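PDB 5F47: aminoglycoside acetyltransferase meta-AAC0020 from Uncultured bacterium, which probably transfers an acetyl group from acetyl-coenzyme A to aminoglycoside antibiotics, as a GNAT-fold resistance enzyme from soil bacteria. Local coordinates for residues R29-V34 and G71-V76; A87-L92 and K106-T111; F40-P43 and H47-K50; E14-A17 and P22-I25. One frame throughout, in Å; residues are numbered along the deposited sequence.

Interaction 1. Residues R29-V34 and G71-V76; sequences RLFEAV and GLTSYV
Phe31 reaches out from the helix of 29-34 toward the strand of 71-76 and sets the rim of its ring against Gly71 and Thr73. With CG anti to the carbonyl carbon (chi1 -72°), the ring stands off the helix and meets the strand edge-on. Its CE1 lies 3.8 Å from the carbonyl oxygen, O, of Gly71, and on the other side of the ring tip CE2 lies 3.8 Å from CG2 of Thr73. CZ, between them, comes within 4.4 Å of the CA of Leu72. Both Gly71 O and Thr73 CG2 lie near the ring plane, so the ring stands on the strand instead of lying flat across it.

Thr73 meets the ring with its methyl group, coming from the opposite direction. Its hydroxyl is turned elsewhere: OG1 hydrogen-bonds to Tyr80 of the second subunit and to the backbone N of Asp91. Gly71 has no side chain and offers its backbone. The axes of the two segments are 10.1 Å apart and run at 107° to each other, so the helix lies athwart the strand on one face of the GNAT sheet. Leu72 points to the other face, where helix 103-117 packs. Tyr81 of the second subunit also packs on Phe31, so the contact, though buried, is itself part of the dimer interface.

No hydrogen bond or salt bridge links the two segments. The contact therefore rests on van der Waals packing of a buried aromatic rim, to which the in-plane carbonyl oxygen beside the C-H edge may add a little electrostatic attraction.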
loop_
_atom_site.group_PDB
_atom_site.type_symbol
_atom_site.label_atom_id
_atom_site.label_comp_id
_atom_site.label_asym_id
_atom_site.label_seq_id
_atom_site.Cartn_x
_atom_site.Cartn_y
_atom_site.Cartn_z
ATOM N N ARG B 29 -0.377 -17.444 -11.196
ATOM C CA ARG B 29 -0.686 -17.756 -12.594
ATOM C C ARG B 29 -2.077 -17.284 -12.993
ATOM O O ARG B 29 -2.295 -16.892 -14.132
ATOM C CB ARG B 29 -0.564 -19.257 -12.867
ATOM C CG ARG B 29 0.864 -19.788 -12.764
ATOM C CD ARG B 29 1.822 -19.029 -13.676
ATOM N NE ARG B 29 3.138 -19.663 -13.722
ATOM C CZ ARG B 29 4.178 -19.169 -14.387
ATOM N NH1 ARG B 29 4.064 -18.030 -15.069
ATOM N NH2 ARG B 29 5.336 -19.814 -14.366
ATOM N N LEU B 30 -3.031 -17.339 -12.063
ATOM C CA LEU B 30 -4.363 -16.829 -12.352
ATOM C C LEU B 30 -4.303 -15.321 -12.602
ATOM O O LEU B 30 -4.935 -14.815 -13.534
ATOM C CB LEU B 30 -5.321 -17.163 -11.210
ATOM C CG LEU B 30 -6.815 -16.939 -11.452
ATOM C CD1 LEU B 30 -7.633 -17.929 -10.634
ATOM C CD2 LEU B 30 -7.174 -15.517 -11.062
ATOM N N PHE B 31 -3.538 -14.609 -11.775
ATOM C CA PHE B 31 -3.336 -13.172 -11.960
ATOM C C PHE B 31 -2.733 -12.894 -13.343
ATOM O O PHE B 31 -3.166 -11.984 -14.055
ATOM C CB PHE B 31 -2.404 -12.593 -10.888
ATOM C CG PHE B 31 -3.001 -12.495 -9.501
ATOM C CD1 PHE B 31 -4.371 -12.472 -9.297
ATOM C CD2 PHE B 31 -2.161 -12.377 -8.410
ATOM C CE1 PHE B 31 -4.905 -12.359 -7.980
ATOM C CE2 PHE B 31 -2.667 -12.266 -7.126
ATOM C CZ PHE B 31 -4.037 -12.247 -6.908
ATOM N N GLU B 32 -1.713 -13.658 -13.703
ATOM C CA GLU B 32 -1.055 -13.474 -14.995
ATOM C C GLU B 32 -2.048 -13.615 -16.150
ATOM O O GLU B 32 -2.002 -12.854 -17.125
ATOM C CB GLU B 32 0.082 -14.481 -15.166
ATOM C CG GLU B 32 0.764 -14.395 -16.540
ATOM C CD GLU B 32 1.755 -15.524 -16.802
ATOM O OE1 GLU B 32 1.700 -16.581 -16.134
ATOM O OE2 GLU B 32 2.596 -15.355 -17.701
ATOM N N ALA B 33 -2.960 -14.575 -16.026
ATOM C CA ALA B 33 -3.960 -14.833 -17.055
ATOM C C ALA B 33 -5.040 -13.751 -17.068
ATOM O O ALA B 33 -5.303 -13.145 -18.107
ATOM C CB ALA B 33 -4.573 -16.204 -16.853
ATOM N N VAL B 34 -5.652 -13.491 -15.913
ATOM C CA VAL B 34 -6.793 -12.576 -15.869
ATOM C C VAL B 34 -6.384 -11.132 -16.154
ATOM O O VAL B 34 -7.118 -10.416 -16.847
ATOM C CB VAL B 34 -7.516 -12.651 -14.501
ATOM C CG1 VAL B 34 -8.642 -11.608 -14.409
ATOM C CG2 VAL B 34 -8.077 -14.029 -14.300
ATOM N N GLY B 71 -8.709 -15.342 -6.064
ATOM C CA GLY B 71 -8.038 -15.027 -4.824
ATOM C C GLY B 71 -7.667 -13.573 -4.715
ATOM O O GLY B 71 -7.841 -12.815 -5.675
ATOM N N LEU B 72 -7.150 -13.194 -3.553
ATOM C CA LEU B 72 -6.675 -11.835 -3.362
ATOM C C LEU B 72 -5.468 -11.850 -2.448
ATOM O O LEU B 72 -5.254 -12.783 -1.681
ATOM C CB LEU B 72 -7.785 -10.915 -2.823
ATOM C CG LEU B 72 -8.326 -11.015 -1.398
ATOM C CD1 LEU B 72 -7.346 -10.477 -0.353
ATOM C CD2 LEU B 72 -9.652 -10.243 -1.319
ATOM N N THR B 73 -4.670 -10.798 -2.554
ATOM C CA THR B 73 -3.476 -10.625 -1.737
ATOM C C THR B 73 -3.665 -9.375 -0.903
ATOM O O THR B 73 -4.309 -8.418 -1.356
ATOM C CB THR B 73 -2.224 -10.489 -2.605
ATOM O OG1 THR B 73 -2.432 -9.422 -3.550
ATOM C CG2 THR B 73 -1.966 -11.784 -3.372
ATOM N N SER B 74 -3.109 -9.377 0.308
ATOM C CA SER B 74 -3.291 -8.221 1.187
ATOM C C SER B 74 -2.035 -8.009 2.045
ATOM O O SER B 74 -1.356 -8.963 2.426
ATOM C CB SER B 74 -4.568 -8.380 2.050
ATOM O OG SER B 74 -4.460 -9.483 2.930
ATOM N N TYR B 75 -1.726 -6.735 2.287
ATOM C CA TYR B 75 -0.581 -6.304 3.091
ATOM C C TYR B 75 -1.057 -5.578 4.335
ATOM O O TYR B 75 -1.918 -4.696 4.263
ATOM C CB TYR B 75 0.316 -5.349 2.293
ATOM C CG TYR B 75 0.990 -5.966 1.098
ATOM C CD1 TYR B 75 0.334 -6.024 -0.129
ATOM C CD2 TYR B 75 2.276 -6.468 1.190
ATOM C CE1 TYR B 75 0.951 -6.584 -1.245
ATOM C CE2 TYR B 75 2.917 -7.036 0.070
ATOM C CZ TYR B 75 2.230 -7.098 -1.139
ATOM O OH TYR B 75 2.843 -7.630 -2.255
ATOM N N VAL B 76 -0.467 -5.942 5.462
ATOM C CA VAL B 76 -0.701 -5.211 6.698
ATOM C C VAL B 76 0.174 -3.965 6.726
ATOM O O VAL B 76 1.400 -4.047 6.532
ATOM C CB VAL B 76 -0.382 -6.103 7.898
ATOM C CG1 VAL B 76 -0.561 -5.332 9.216
ATOM C CG2 VAL B 76 -1.256 -7.362 7.846
#

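Interaction 2. Residues A87-L92 and K106-T111; sequences AYIYDL and KLITAT
Ile108 pushes its CD1 methyl between two side chains of the strand, Ile89 and Leu92. CD1 of Ile108 is 3.6 Å from CD1 of Ile89, whose chain crosses that of Ile108 at a slant. In the conformer described, one of two modelled for Leu92, CD1 of Ile108 is also 3.6 Å from CD1 of Leu92, which runs at about a right angle to it. Although the CB of Ile108 leaves the helix to one side, CG1 lies anti to the carbonyl carbon (chi1 -70°) and a second turn at chi2 -68° swings CD1 in over the strand.

Strand 86-94 and helix 103-117 are the first two elements of a beta-alpha-beta unit completed by the parallel strand 122-128; here the short segments run nearly antiparallel, at 155°, with their axes 11.3 Å apart. Val123 and Val125 of that last strand also pack on Ile89, and Phe137 of helix 132-138 touches both Leu92 and Ile108. Farther along the helix, Thr111 turns its CG2 methyl to Ile89 CD1, 4.3 Å away. Its OG1 bonds back to Leu107 O at 2.8 Å, so that this carbonyl accepts the hydroxyl on one face of its plane and the amide N of Thr111 on the other.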
loop_
_atom_site.group_PDB
_atom_site.type_symbol
_atom_site.label_atom_id
_atom_site.label_comp_id
_atom_site.label_asym_id
_atom_site.label_seq_id
_atom_site.Cartn_x
_atom_site.Cartn_y
_atom_site.Cartn_z
ATOM N N ALA B 87 -5.291 -2.786 6.498
ATOM C CA ALA B 87 -4.970 -3.793 5.502
ATOM C C ALA B 87 -5.215 -3.252 4.099
ATOM O O ALA B 87 -6.264 -2.657 3.811
ATOM C CB ALA B 87 -5.786 -5.045 5.737
ATOM N N TYR B 88 -4.251 -3.495 3.227
ATOM C CA TYR B 88 -4.255 -3.044 1.842
ATOM C C TYR B 88 -4.463 -4.242 0.942
ATOM O O TYR B 88 -3.562 -5.063 0.817
ATOM C CB TYR B 88 -2.899 -2.387 1.535
ATOM C CG TYR B 88 -2.714 -1.788 0.177
ATOM C CD1 TYR B 88 -3.781 -1.517 -0.662
ATOM C CD2 TYR B 88 -1.436 -1.476 -0.264
ATOM C CE1 TYR B 88 -3.577 -0.952 -1.910
ATOM C CE2 TYR B 88 -1.227 -0.902 -1.501
ATOM C CZ TYR B 88 -2.298 -0.637 -2.314
ATOM O OH TYR B 88 -2.076 -0.065 -3.537
ATOM N N ILE B 89 -5.633 -4.363 0.331
ATOM C CA ILE B 89 -5.832 -5.398 -0.689
ATOM C C ILE B 89 -5.139 -4.936 -1.959
ATOM O O ILE B 89 -5.474 -3.877 -2.499
ATOM C CB ILE B 89 -7.321 -5.650 -0.962
ATOM C CG1 ILE B 89 -8.004 -6.201 0.295
ATOM C CG2 ILE B 89 -7.487 -6.640 -2.132
ATOM C CD1 ILE B 89 -9.548 -6.281 0.155
ATOM N N TYR B 90 -4.164 -5.713 -2.430
ATOM C CA TYR B 90 -3.382 -5.278 -3.561
ATOM C C TYR B 90 -3.929 -5.792 -4.895
ATOM O O TYR B 90 -4.040 -5.027 -5.861
ATOM C CB TYR B 90 -1.907 -5.704 -3.383
ATOM C CG TYR B 90 -1.035 -5.063 -4.423
ATOM C CD1 TYR B 90 -0.585 -3.751 -4.272
ATOM C CD2 TYR B 90 -0.728 -5.741 -5.601
ATOM C CE1 TYR B 90 0.195 -3.146 -5.274
ATOM C CE2 TYR B 90 0.042 -5.145 -6.600
ATOM C CZ TYR B 90 0.499 -3.857 -6.431
ATOM O OH TYR B 90 1.250 -3.307 -7.452
ATOM N N ASP B 91 -4.201 -7.095 -4.965
ATOM C CA ASP B 91 -4.793 -7.719 -6.160
ATOM C C ASP B 91 -5.973 -8.586 -5.785
ATOM O O ASP B 91 -5.970 -9.206 -4.741
ATOM C CB ASP B 91 -3.785 -8.615 -6.889
ATOM C CG ASP B 91 -2.893 -7.873 -7.848
ATOM O OD1 ASP B 91 -3.347 -6.922 -8.537
ATOM O OD2 ASP B 91 -1.711 -8.286 -7.947
ATOM N N LEU B 92 -6.960 -8.635 -6.671
ATOM C CA LEU B 92 -8.078 -9.559 -6.542
ATOM C C LEU B 92 -8.459 -10.006 -7.949
ATOM O O LEU B 92 -8.616 -9.179 -8.852
ATOM C CB LEU B 92 -9.266 -8.897 -5.821
ATOM C CG LEU B 92 -10.556 -9.700 -5.640
ATOM C CD1 LEU B 92 -11.290 -9.225 -4.403
ATOM C CD2 LEU B 92 -11.464 -9.577 -6.855
ATOM N N LYS B 106 -17.387 -13.265 -1.829
ATOM C CA LYS B 106 -17.050 -14.122 -0.696
ATOM C C LYS B 106 -15.595 -13.946 -0.273
ATOM O O LYS B 106 -15.297 -14.016 0.914
ATOM C CB LYS B 106 -17.353 -15.591 -1.021
ATOM C CG LYS B 106 -18.848 -15.905 -1.058
ATOM C CD LYS B 106 -19.137 -17.284 -1.635
ATOM C CE LYS B 106 -20.638 -17.566 -1.572
ATOM N NZ LYS B 106 -21.075 -18.809 -2.271
ATOM N N LEU B 107 -14.699 -13.662 -1.224
ATOM C CA LEU B 107 -13.309 -13.373 -0.889
ATOM C C LEU B 107 -13.202 -12.083 -0.063
ATOM O O LEU B 107 -12.491 -12.041 0.945
ATOM C CB LEU B 107 -12.458 -13.254 -2.173
ATOM C CG LEU B 107 -12.106 -14.591 -2.836
ATOM C CD1 LEU B 107 -11.549 -14.371 -4.228
ATOM C CD2 LEU B 107 -11.124 -15.391 -1.964
ATOM N N ILE B 108 -13.911 -11.036 -0.488
ATOM C CA ILE B 108 -13.896 -9.773 0.242
ATOM C C ILE B 108 -14.504 -9.933 1.636
ATOM O O ILE B 108 -13.938 -9.442 2.619
ATOM C CB ILE B 108 -14.642 -8.677 -0.537
ATOM C CG1 ILE B 108 -13.836 -8.277 -1.778
ATOM C CG2 ILE B 108 -14.925 -7.433 0.359
ATOM C CD1 ILE B 108 -12.525 -7.552 -1.476
ATOM N N THR B 109 -15.626 -10.639 1.726
ATOM C CA THR B 109 -16.248 -10.871 3.027
ATOM C C THR B 109 -15.298 -11.604 3.981
ATOM O O THR B 109 -15.160 -11.209 5.141
ATOM C CB THR B 109 -17.554 -11.650 2.869
ATOM O OG1 THR B 109 -18.492 -10.852 2.125
ATOM C CG2 THR B 109 -18.162 -11.979 4.233
ATOM N N ALA B 110 -14.632 -12.653 3.501
ATOM C CA ALA B 110 -13.736 -13.432 4.360
ATOM C C ALA B 110 -12.541 -12.601 4.807
ATOM O O ALA B 110 -12.076 -12.698 5.942
ATOM C CB ALA B 110 -13.267 -14.687 3.629
ATOM N N THR B 111 -12.055 -11.774 3.895
ATOM C CA THR B 111 -10.906 -10.941 4.167
ATOM C C THR B 111 -11.242 -9.911 5.226
ATOM O O THR B 111 -10.511 -9.759 6.208
ATOM C CB THR B 111 -10.435 -10.255 2.885
ATOM O OG1 THR B 111 -10.007 -11.261 1.968
ATOM C CG2 THR B 111 -9.257 -9.304 3.155
#

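Interaction 3. Residues F40-P43 and H47-K50; sequences FSIP and HLQK
The chain arrives at Pro43 in an extended, irregular conformation and then turns into the helix of 47-50, with the CA atoms of Pro43 and His47 6.5 Å apart. Ile42, Pro43, His47 and Leu48 make the contact, and all of it is van der Waals packing. Leu48 carries the largest share on the helix side. Its CD1 lies 3.9 Å from CG1 of Ile42, the two side chains crossing at about a right angle, and 3.8 Å from the carbonyl oxygen, O, of Pro43. The second methyl, CD2, faces Pro43 CB more loosely, at 4.3 Å.

Ile42 holds CG1 anti to its own backbone nitrogen (chi1 -166°), which carries the CG1-CD1 arm over to Leu48. Pro43 also touches the imidazole: its CB meets CD2 of His47 at 3.7 Å, at a slant to the ring. The polar end of that ring is engaged in the dimer, where NE2 hydrogen-bonds to the backbone O of Gln79 of the second subunit. Tyr80 of the same neighbouring subunit packs on both Pro43 and Leu48.

Asp44, just ahead of helix 45-53, accepts through OD1 a hydrogen bond from the backbone N of His47 in the first turn. The loop thus folds back on the start of that helix, while helix 21-34 touches both segments, Arg29 against Ile42 and Leu21 against Leu48.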
loop_
_atom_site.group_PDB
_atom_site.type_symbol
_atom_site.label_atom_id
_atom_site.label_comp_id
_atom_site.label_asym_id
_atom_site.label_seq_id
_atom_site.Cartn_x
_atom_site.Cartn_y
_atom_site.Cartn_z
ATOM N N PHE B 40 5.850 -11.968 -18.425
ATOM C CA PHE B 40 5.988 -12.275 -17.014
ATOM C C PHE B 40 6.904 -13.480 -16.768
ATOM O O PHE B 40 6.746 -14.537 -17.388
ATOM C CB PHE B 40 4.597 -12.517 -16.406
ATOM C CG PHE B 40 4.639 -12.922 -14.974
ATOM C CD1 PHE B 40 5.129 -12.051 -14.013
ATOM C CD2 PHE B 40 4.204 -14.179 -14.578
ATOM C CE1 PHE B 40 5.180 -12.409 -12.685
ATOM C CE2 PHE B 40 4.252 -14.545 -13.240
ATOM C CZ PHE B 40 4.741 -13.655 -12.294
ATOM N N SER B 41 7.894 -13.284 -15.901
ATOM C CA SER B 41 8.770 -14.357 -15.415
ATOM C C SER B 41 8.532 -14.491 -13.932
ATOM O O SER B 41 8.850 -13.578 -13.166
ATOM C CB SER B 41 10.258 -14.064 -15.671
ATOM O OG SER B 41 10.630 -14.299 -17.011
ATOM N N ILE B 42 7.953 -15.605 -13.508
ATOM C CA ILE B 42 7.619 -15.745 -12.094
ATOM C C ILE B 42 8.930 -15.750 -11.282
ATOM O O ILE B 42 9.916 -16.323 -11.711
ATOM C CB ILE B 42 6.762 -17.019 -11.844
ATOM C CG1 ILE B 42 6.141 -16.979 -10.450
ATOM C CG2 ILE B 42 7.568 -18.306 -12.098
ATOM C CD1 ILE B 42 5.093 -18.075 -10.233
ATOM N N PRO B 43 8.953 -15.045 -10.132
ATOM C CA PRO B 43 10.147 -15.106 -9.277
ATOM C C PRO B 43 10.415 -16.522 -8.794
ATOM O O PRO B 43 9.499 -17.343 -8.847
ATOM C CB PRO B 43 9.778 -14.202 -8.097
ATOM C CG PRO B 43 8.751 -13.282 -8.631
ATOM C CD PRO B 43 7.968 -14.070 -9.633
ATOM N N HIS B 47 12.063 -16.942 -3.120
ATOM C CA HIS B 47 11.518 -15.612 -2.893
ATOM C C HIS B 47 10.036 -15.672 -2.521
ATOM O O HIS B 47 9.578 -15.019 -1.566
ATOM C CB HIS B 47 11.710 -14.727 -4.136
ATOM C CG HIS B 47 11.007 -13.410 -4.022
ATOM N ND1 HIS B 47 11.473 -12.398 -3.213
ATOM C CD2 HIS B 47 9.852 -12.960 -4.564
ATOM C CE1 HIS B 47 10.647 -11.369 -3.282
ATOM N NE2 HIS B 47 9.640 -11.692 -4.075
ATOM N N LEU B 48 9.274 -16.455 -3.278
ATOM C CA LEU B 48 7.842 -16.523 -3.041
ATOM C C LEU B 48 7.545 -17.151 -1.682
ATOM O O LEU B 48 6.602 -16.732 -1.001
ATOM C CB LEU B 48 7.152 -17.301 -4.162
ATOM C CG LEU B 48 7.170 -16.634 -5.541
ATOM C CD1 LEU B 48 6.507 -17.535 -6.571
ATOM C CD2 LEU B 48 6.491 -15.263 -5.484
ATOM N N GLN B 49 8.344 -18.129 -1.272
ATOM C CA GLN B 49 8.146 -18.737 0.037
ATOM C C GLN B 49 8.416 -17.724 1.143
ATOM O O GLN B 49 7.681 -17.660 2.127
ATOM C CB GLN B 49 9.039 -19.964 0.226
ATOM C CG GLN B 49 8.810 -20.695 1.557
ATOM C CD GLN B 49 7.430 -21.314 1.643
ATOM O OE1 GLN B 49 7.086 -22.179 0.836
ATOM N NE2 GLN B 49 6.628 -20.878 2.622
ATOM N N LYS B 50 9.473 -16.938 0.982
ATOM C CA LYS B 50 9.817 -15.900 1.954
ATOM C C LYS B 50 8.671 -14.909 2.126
ATOM O O LYS B 50 8.322 -14.519 3.244
ATOM C CB LYS B 50 11.092 -15.172 1.520
ATOM C CG LYS B 50 11.694 -14.251 2.570
ATOM C CD LYS B 50 13.064 -13.732 2.122
ATOM C CE LYS B 50 13.600 -12.651 3.057
ATOM N NZ LYS B 50 14.975 -12.201 2.677
#

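Interaction 4. Residues E14-A17 and P22-I25; sequences ERLA and PKFI
Leu16 and Phe24 make the apolar part of this contact, together with the aliphatic chain of Lys23. The two methyls of Leu16 divide between consecutive residues of the helix: CD1 goes to Phe24, 3.9 Å from its CB and 3.7 Å from its amide N, and CD2 rests 3.9 Å from CB of Lys23. A chi1 of -65° sets CG of Leu16 opposite its carbonyl carbon and points the fork at this turn. The ring of Phe24 leads away from the strand, so Leu16 touches the root of that side chain more than its aromatic end. Farther out, CD of Lys23 passes 4.1 Å from Leu16 CD2, the two side chains running obliquely to each other.

The charged part lies at the border of the contact. Lys23 is stretched out beyond CG, and this carries NZ past Leu16 to the carboxylate of Glu14. Glu14 extends its own chain in turn, and the salt bridge from Lys23 NZ to Glu14 OE1 closes at 3.5 Å, a rather long separation that suggests a modest attraction.

Together these residues join the outermost strand region, 11-15 and the residues just beyond, to the first helix of the chain, 21-34. Leu16 is also pressed against Val59 and Val61 of the adjacent antiparallel strand 57-64, while the Phe24 side chain touches Leu51 and Leu52 of helix 45-53.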
loop_
_atom_site.group_PDB
_atom_site.type_symbol
_atom_site.label_atom_id
_atom_site.label_comp_id
_atom_site.label_asym_id
_atom_site.label_seq_id
_atom_site.Cartn_x
_atom_site.Cartn_y
_atom_site.Cartn_z
ATOM N N GLU B 14 -10.392 -20.017 1.552
ATOM C CA GLU B 14 -9.349 -20.378 2.495
ATOM C C GLU B 14 -8.256 -19.330 2.529
ATOM O O GLU B 14 -7.950 -18.694 1.516
ATOM C CB GLU B 14 -8.764 -21.753 2.148
ATOM C CG GLU B 14 -9.791 -22.883 2.289
ATOM C CD GLU B 14 -9.243 -24.264 1.963
ATOM O OE1 GLU B 14 -8.021 -24.397 1.739
ATOM O OE2 GLU B 14 -10.050 -25.223 1.937
ATOM N N ARG B 15 -7.679 -19.146 3.708
ATOM C CA ARG B 15 -6.547 -18.252 3.879
ATOM C C ARG B 15 -5.267 -19.077 3.805
ATOM O O ARG B 15 -5.145 -20.075 4.511
ATOM C CB ARG B 15 -6.648 -17.502 5.214
ATOM C CG ARG B 15 -5.539 -16.476 5.423
ATOM C CD ARG B 15 -5.714 -15.748 6.754
ATOM N NE ARG B 15 -5.244 -16.539 7.891
ATOM C CZ ARG B 15 -6.030 -17.128 8.789
ATOM N NH1 ARG B 15 -7.355 -17.036 8.705
ATOM N NH2 ARG B 15 -5.484 -17.813 9.784
ATOM N N LEU B 16 -4.330 -18.696 2.941
ATOM C CA LEU B 16 -3.141 -19.517 2.739
ATOM C C LEU B 16 -2.228 -19.514 3.960
ATOM O O LEU B 16 -2.043 -18.486 4.625
ATOM C CB LEU B 16 -2.362 -19.060 1.508
ATOM C CG LEU B 16 -3.047 -19.206 0.144
ATOM C CD1 LEU B 16 -1.985 -19.027 -0.936
ATOM C CD2 LEU B 16 -3.783 -20.532 -0.029
ATOM N N ALA B 17 -1.683 -20.689 4.250
ATOM C CA ALA B 17 -0.741 -20.877 5.342
ATOM C C ALA B 17 0.649 -20.997 4.742
ATOM O O ALA B 17 0.805 -20.988 3.517
ATOM C CB ALA B 17 -1.099 -22.114 6.158
ATOM N N PRO B 22 2.288 -24.013 -3.303
ATOM C CA PRO B 22 1.670 -24.406 -4.578
ATOM C C PRO B 22 0.396 -23.638 -4.915
ATOM O O PRO B 22 0.223 -23.260 -6.075
ATOM C CB PRO B 22 1.358 -25.896 -4.369
ATOM C CG PRO B 22 2.385 -26.342 -3.411
ATOM C CD PRO B 22 2.517 -25.197 -2.448
ATOM N N LYS B 23 -0.474 -23.406 -3.932
ATOM C CA LYS B 23 -1.685 -22.636 -4.190
ATOM C C LYS B 23 -1.353 -21.176 -4.474
ATOM O O LYS B 23 -2.029 -20.533 -5.270
ATOM C CB LYS B 23 -2.662 -22.747 -3.018
ATOM C CG LYS B 23 -3.365 -24.099 -2.960
ATOM C CD LYS B 23 -4.208 -24.229 -1.702
ATOM C CE LYS B 23 -4.862 -25.604 -1.609
ATOM N NZ LYS B 23 -5.499 -25.812 -0.279
ATOM N N PHE B 24 -0.310 -20.655 -3.829
ATOM C CA PHE B 24 0.127 -19.280 -4.069
ATOM C C PHE B 24 0.571 -19.130 -5.530
ATOM O O PHE B 24 0.177 -18.177 -6.210
ATOM C CB PHE B 24 1.259 -18.928 -3.098
ATOM C CG PHE B 24 1.656 -17.464 -3.066
ATOM C CD1 PHE B 24 0.793 -16.442 -3.455
ATOM C CD2 PHE B 24 2.927 -17.121 -2.621
ATOM C CE1 PHE B 24 1.212 -15.101 -3.404
ATOM C CE2 PHE B 24 3.341 -15.811 -2.549
ATOM C CZ PHE B 24 2.494 -14.793 -2.946
ATOM N N ILE B 25 1.348 -20.094 -6.010
ATOM C CA ILE B 25 1.802 -20.085 -7.401
ATOM C C ILE B 25 0.619 -20.208 -8.354
ATOM O O ILE B 25 0.563 -19.498 -9.365
ATOM C CB ILE B 25 2.834 -21.199 -7.644
ATOM C CG1 ILE B 25 4.124 -20.831 -6.911
ATOM C CG2 ILE B 25 3.119 -21.394 -9.148
ATOM C CD1 ILE B 25 5.187 -21.914 -6.944
#

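In the fold
Along the chain interaction 4 comes first, and interaction 3 falls within the span bridged by interaction 1; interaction 2 follows last. Interactions 1 and 4 use the two ends of helix 21-34 on the same sheet, their centres about 11 Å apart. The centres of interactions 1 and 2 are about 10 Å apart, on neighbouring antiparallel strands, 67-77 and 86-94, and work from opposite faces, so the sheet is sandwiched between helices 21-34 and 103-117. Interaction 3, its centre about 17 Å from the chain centre, meets interaction 1 through its loop, at Arg29 and Glu32, and interaction 4 through Ile42 and Leu48. Interactions 1, 2 and 3 reach the second subunit, so the dimer interface takes in both sheet core and peripheral loop.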